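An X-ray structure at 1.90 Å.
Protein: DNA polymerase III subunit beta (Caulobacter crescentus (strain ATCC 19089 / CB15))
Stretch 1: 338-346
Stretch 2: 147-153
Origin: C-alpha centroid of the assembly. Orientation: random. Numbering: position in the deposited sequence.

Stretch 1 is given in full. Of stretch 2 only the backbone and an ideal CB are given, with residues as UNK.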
ATOM      1  N   LEU A 338     -21.081  -3.515   7.351  1.00 18.67           N
ATOM      2  CA  LEU A 338     -20.586  -2.849   6.126  1.00 18.86           C
ATOM      3  C   LEU A 338     -20.183  -3.850   5.080  1.00 18.38           C
ATOM      4  O   LEU A 338     -20.413  -3.615   3.901  1.00 18.26           O
ATOM      5  CB  LEU A 338     -19.457  -1.884   6.461  1.00 19.10           C
ATOM      6  CG  LEU A 338     -19.936  -0.658   7.213  1.00 20.71           C
ATOM      7  CD1 LEU A 338     -18.723   0.077   7.723  1.00 21.87           C
ATOM      8  CD2 LEU A 338     -20.826   0.218   6.335  1.00 21.15           C
ATOM      9  N   ASP A 339     -19.618  -4.974   5.480  1.00 19.59           N
ATOM     10  CA  ASP A 339     -19.266  -6.039   4.514  1.00 18.97           C
ATOM     11  C   ASP A 339     -20.475  -6.538   3.746  1.00 18.78           C
ATOM     12  O   ASP A 339     -20.474  -6.677   2.509  1.00 17.46           O
ATOM     13  CB  ASP A 339     -18.580  -7.205   5.239  1.00 19.61           C
ATOM     14  CG  ASP A 339     -17.125  -6.931   5.614  1.00 20.26           C
ATOM     15  OD1 ASP A 339     -16.506  -5.944   5.150  1.00 20.58           O
ATOM     16  OD2 ASP A 339     -16.648  -7.690   6.469  1.00 19.82           O
ATOM     17  N   VAL A 340     -21.569  -6.763   4.468  1.00 18.82           N
ATOM     18  CA  VAL A 340     -22.814  -7.135   3.827  1.00 18.25           C
ATOM     19  C   VAL A 340     -23.356  -6.051   2.923  1.00 18.48           C
ATOM     20  O   VAL A 340     -23.717  -6.348   1.775  1.00 19.09           O
ATOM     21  CB  VAL A 340     -23.881  -7.560   4.886  1.00 18.38           C
ATOM     22  CG1 VAL A 340     -25.217  -7.793   4.190  1.00 19.21           C
ATOM     23  CG2 VAL A 340     -23.414  -8.805   5.568  1.00 18.52           C
ATOM     24  N   CYS A 341     -23.440  -4.800   3.392  1.00 18.41           N
ATOM     25  CA  CYS A 341     -23.921  -3.732   2.545  1.00 18.56           C
ATOM     26  C   CYS A 341     -23.054  -3.607   1.264  1.00 19.18           C
ATOM     27  O   CYS A 341     -23.559  -3.288   0.195  1.00 18.76           O
ATOM     28  CB  CYS A 341     -23.930  -2.388   3.283  1.00 19.52           C
ATOM     29  SG  CYS A 341     -25.129  -2.347   4.640  1.00 22.24           S
ATOM     30  N   GLY A 342     -21.764  -3.888   1.385  1.00 19.51           N
ATOM     31  CA  GLY A 342     -20.825  -3.918   0.230  1.00 21.27           C
ATOM     32  C   GLY A 342     -21.112  -4.966  -0.830  1.00 22.85           C
ATOM     33  O   GLY A 342     -20.633  -4.846  -1.932  1.00 23.77           O
ATOM     34  N   GLN A 343     -21.878  -6.004  -0.503  1.00 22.38           N
ATOM     35  CA  GLN A 343     -22.252  -7.057  -1.450  1.00 24.06           C
ATOM     36  C   GLN A 343     -23.560  -6.818  -2.138  1.00 23.50           C
ATOM     37  O   GLN A 343     -23.806  -7.402  -3.164  1.00 24.13           O
ATOM     38  CB  GLN A 343     -22.304  -8.421  -0.747  1.00 24.80           C
ATOM     39  CG  GLN A 343     -20.954  -8.874  -0.238  1.00 25.25           C
ATOM     40  CD  GLN A 343     -19.958  -9.056  -1.369  1.00 26.09           C
ATOM     41  OE1 GLN A 343     -20.330  -9.422  -2.495  1.00 25.76           O
ATOM     42  NE2 GLN A 343     -18.713  -8.713  -1.104  1.00 26.93           N
ATOM     43  N   ILE A 344     -24.377  -5.936  -1.604  1.00 22.99           N
ATOM     44  CA  ILE A 344     -25.711  -5.730  -2.121  1.00 24.12           C
ATOM     45  C   ILE A 344     -25.576  -5.036  -3.482  1.00 26.39           C
ATOM     46  O   ILE A 344     -24.860  -4.038  -3.604  1.00 27.30           O
ATOM     47  CB  ILE A 344     -26.519  -4.870  -1.116  1.00 23.59           C
ATOM     48  CG1 ILE A 344     -26.741  -5.663   0.192  1.00 23.51           C
ATOM     49  CG2 ILE A 344     -27.812  -4.370  -1.702  1.00 24.37           C
ATOM     50  CD1 ILE A 344     -27.476  -6.973   0.096  1.00 23.78           C
ATOM     51  N   ALA A 345     -26.265  -5.571  -4.496  1.00 26.12           N
ATOM     52  CA  ALA A 345     -26.017  -5.189  -5.903  1.00 27.42           C
ATOM     53  C   ALA A 345     -26.887  -4.026  -6.387  1.00 28.06           C
ATOM     54  O   ALA A 345     -26.636  -3.496  -7.463  1.00 28.09           O
ATOM     55  CB  ALA A 345     -26.224  -6.411  -6.806  1.00 28.04           C
ATOM     56  N   GLY A 346     -27.970  -3.699  -5.666  1.00 27.00           N
ATOM     57  CA  GLY A 346     -28.883  -2.639  -6.086  1.00 28.48           C
ATOM     58  C   GLY A 346     -29.110  -1.607  -5.007  1.00 27.91           C
ATOM     59  O   GLY A 346     -28.443  -1.636  -4.000  1.00 27.27           O
ATOM     60  N   UNK A 147     -17.422 -16.726  -5.742  1.00 20.33           N
ATOM     61  CA  UNK A 147     -16.338 -16.385  -4.882  1.00 19.74           C
ATOM     62  C   UNK A 147     -16.460 -14.953  -4.320  1.00 19.36           C
ATOM     63  O   UNK A 147     -16.374 -14.735  -3.091  1.00 16.68           O
ATOM     64  CB  UNK A 147     -15.021 -16.553  -5.643  1.00 19.74           C
ATOM     65  N   UNK A 148     -16.654 -13.984  -5.209  1.00 19.87           N
ATOM     66  CA  UNK A 148     -16.672 -12.578  -4.760  1.00 21.09           C
ATOM     67  C   UNK A 148     -17.835 -12.253  -3.784  1.00 20.60           C
ATOM     68  O   UNK A 148     -17.668 -11.432  -2.881  1.00 22.47           O
ATOM     69  CB  UNK A 148     -16.768 -11.662  -5.981  1.00 21.09           C
ATOM     70  N   UNK A 149     -18.962 -12.910  -3.953  1.00 20.86           N
ATOM     71  CA  UNK A 149     -20.099 -12.784  -3.024  1.00 21.25           C
ATOM     72  C   UNK A 149     -19.881 -13.368  -1.639  1.00 20.19           C
ATOM     73  O   UNK A 149     -20.631 -13.046  -0.727  1.00 18.39           O
ATOM     74  CB  UNK A 149     -21.327 -13.458  -3.639  1.00 21.25           C
ATOM     75  N   UNK A 150     -18.890 -14.252  -1.451  1.00 19.26           N
ATOM     76  CA  UNK A 150     -18.747 -14.996  -0.190  1.00 19.60           C
ATOM     77  C   UNK A 150     -17.383 -14.950   0.494  1.00 19.40           C
ATOM     78  O   UNK A 150     -17.299 -15.178   1.680  1.00 20.11           O
ATOM     79  CB  UNK A 150     -19.090 -16.464  -0.452  1.00 19.60           C
ATOM     80  N   UNK A 151     -16.299 -14.668  -0.225  1.00 21.10           N
ATOM     81  CA  UNK A 151     -14.979 -15.032   0.329  1.00 21.73           C
ATOM     82  C   UNK A 151     -14.559 -14.138   1.505  1.00 21.35           C
ATOM     83  O   UNK A 151     -13.818 -14.562   2.366  1.00 19.83           O
ATOM     84  CB  UNK A 151     -13.917 -14.953  -0.770  1.00 21.73           C
ATOM     85  N   UNK A 152     -15.132 -12.937   1.570  1.00 21.16           N
ATOM     86  CA  UNK A 152     -14.894 -12.018   2.683  1.00 21.21           C
ATOM     87  C   UNK A 152     -15.271 -12.641   4.014  1.00 21.25           C
ATOM     88  O   UNK A 152     -14.703 -12.288   5.033  1.00 21.76           O
ATOM     89  CB  UNK A 152     -15.678 -10.720   2.479  1.00 21.21           C
ATOM     90  N   UNK A 153     -16.206 -13.604   4.032  1.00 21.27           N
ATOM     91  CA  UNK A 153     -16.631 -14.205   5.268  1.00 21.44           C
ATOM     92  C   UNK A 153     -15.821 -15.427   5.714  1.00 22.88           C
ATOM     93  O   UNK A 153     -16.107 -16.001   6.776  1.00 23.24           O
ATOM     94  CB  UNK A 153     -18.104 -14.598   5.136  1.00 21.44           C
TER

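Stretch 1 offers its partner the last turns of a helix: Asp 339 and Gln 343, four residues apart, both point their CA-to-CB bonds toward stretch 2, and beyond them the chain leaves the helix with the carbonyl of Gln 343 available.

Position 147 has helical backbone angles, and its ideal CB has nothing of stretch 1 within 5.5 Å. The contact sets no demand here, and many side chains would serve; the residue is Ile 147.

At position 148, also helical, CA-to-CB points sideways and the ideal CB lies 5.5 Å from Gln 343 OE1. A small or polar side chain would fit, as would a longer one turned outward. The residue is Asp 148, whose carboxylate leads away and is bonded elsewhere in the structure. It meets stretch 1 through its backbone: Asp 148 O lies 3.4 Å from Gln 343 OE1, two acceptors with no hydrogen bond between them.

Position 149 also points sideways, with its ideal CB 4.3 Å from Gln 343 OE1. The free carbonyl of Gln 343 lies farther off, so a long side chain ending in a donor would suit, such as lysine, arginine or perhaps glutamine. The residue is Lys 149. With chi1 and chi2 both m and chi3 and chi4 both t, its chain bends near the root and then extends, passing Gln 343 OE1 with its CD at 3.7 Å. NZ gives only a weak hydrogen bond to Gln 343 O, at 3.4 Å, but two waters reinforce the link: each accepts from Lys 149 NZ (2.9 and 2.7 Å) and donates to Gln 343 O (2.7 and 3.1 Å).

Positions 150 and 151 point away, so stretch 1 does not restrict their choice. They are Thr 150 and Arg 151.

Position 152 points toward stretch 1, yet its ideal CB is still 5.1 Å from both Asp 339 OD2 and Gln 343 NE2. That distance leaves room for a large side chain; an aromatic or long aliphatic one could cover the CH2 groups of Asp 339 and Gln 343, while a basic one could approach the carboxylate. The residue is Phe 152. Its ring, with chi1 p, spans the helical turn, Phe 152 CE2 lying 3.7 Å from Asp 339 CB and CE1 3.7 Å from Gln 343 CG, both approaches oblique.

Position 153 points sideways with its ideal CB beyond 5.5 Å of stretch 1, so the contact is indifferent to size; Ala 153 makes no contact across.

Stretch 2 147-153: IDKTRFA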
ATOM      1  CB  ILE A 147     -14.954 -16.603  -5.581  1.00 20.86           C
ATOM      2  CG1 ILE A 147     -14.735 -18.093  -5.810  1.00 21.95           C
ATOM      3  CG2 ILE A 147     -13.830 -16.028  -4.757  1.00 21.51           C
ATOM      4  CD1 ILE A 147     -13.611 -18.402  -6.812  1.00 22.05           C
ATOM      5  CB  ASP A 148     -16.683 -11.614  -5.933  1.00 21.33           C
ATOM      6  CG  ASP A 148     -15.317 -11.546  -6.686  1.00 22.18           C
ATOM      7  OD1 ASP A 148     -14.353 -12.219  -6.250  1.00 21.93           O
ATOM      8  OD2 ASP A 148     -15.278 -10.861  -7.743  1.00 21.75           O
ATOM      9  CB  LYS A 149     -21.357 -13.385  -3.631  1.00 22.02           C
ATOM     10  CG  LYS A 149     -21.848 -12.740  -4.917  1.00 23.89           C
ATOM     11  CD  LYS A 149     -22.578 -11.431  -4.656  1.00 23.89           C
ATOM     12  CE  LYS A 149     -23.250 -10.953  -5.917  1.00 24.69           C
ATOM     13  NZ  LYS A 149     -23.694  -9.547  -5.744  1.00 25.95           N
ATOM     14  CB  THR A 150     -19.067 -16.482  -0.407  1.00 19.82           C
ATOM     15  OG1 THR A 150     -18.158 -17.023  -1.389  1.00 18.39           O
ATOM     16  CG2 THR A 150     -20.502 -16.642  -0.878  1.00 19.95           C
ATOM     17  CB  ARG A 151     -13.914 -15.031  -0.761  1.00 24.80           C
ATOM     18  CG  ARG A 151     -13.431 -13.701  -1.160  1.00 27.21           C
ATOM     19  CD  ARG A 151     -12.437 -13.694  -2.297  1.00 30.83           C
ATOM     20  NE  ARG A 151     -11.090 -13.870  -1.858  1.00 34.08           N
ATOM     21  CZ  ARG A 151     -10.007 -13.372  -2.479  1.00 34.57           C
ATOM     22  NH1 ARG A 151     -10.097 -12.645  -3.603  1.00 34.12           N
ATOM     23  NH2 ARG A 151      -8.830 -13.603  -1.948  1.00 35.05           N
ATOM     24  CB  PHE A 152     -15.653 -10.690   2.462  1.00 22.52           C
ATOM     25  CG  PHE A 152     -17.145 -10.795   2.730  1.00 22.00           C
ATOM     26  CD1 PHE A 152     -18.029 -11.187   1.729  1.00 22.62           C
ATOM     27  CD2 PHE A 152     -17.653 -10.578   4.011  1.00 22.58           C
ATOM     28  CE1 PHE A 152     -19.397 -11.339   1.980  1.00 21.97           C
ATOM     29  CE2 PHE A 152     -19.017 -10.720   4.266  1.00 22.58           C
ATOM     30  CZ  PHE A 152     -19.881 -11.068   3.257  1.00 22.78           C
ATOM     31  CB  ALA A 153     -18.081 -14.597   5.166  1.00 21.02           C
TER
HETATM   32  O   HOH W   1     -25.669  -9.314  -3.569  1.00 34.18           O
HETATM   33  O   HOH W   2     -21.677  -7.781  -5.321  1.00 46.98           O
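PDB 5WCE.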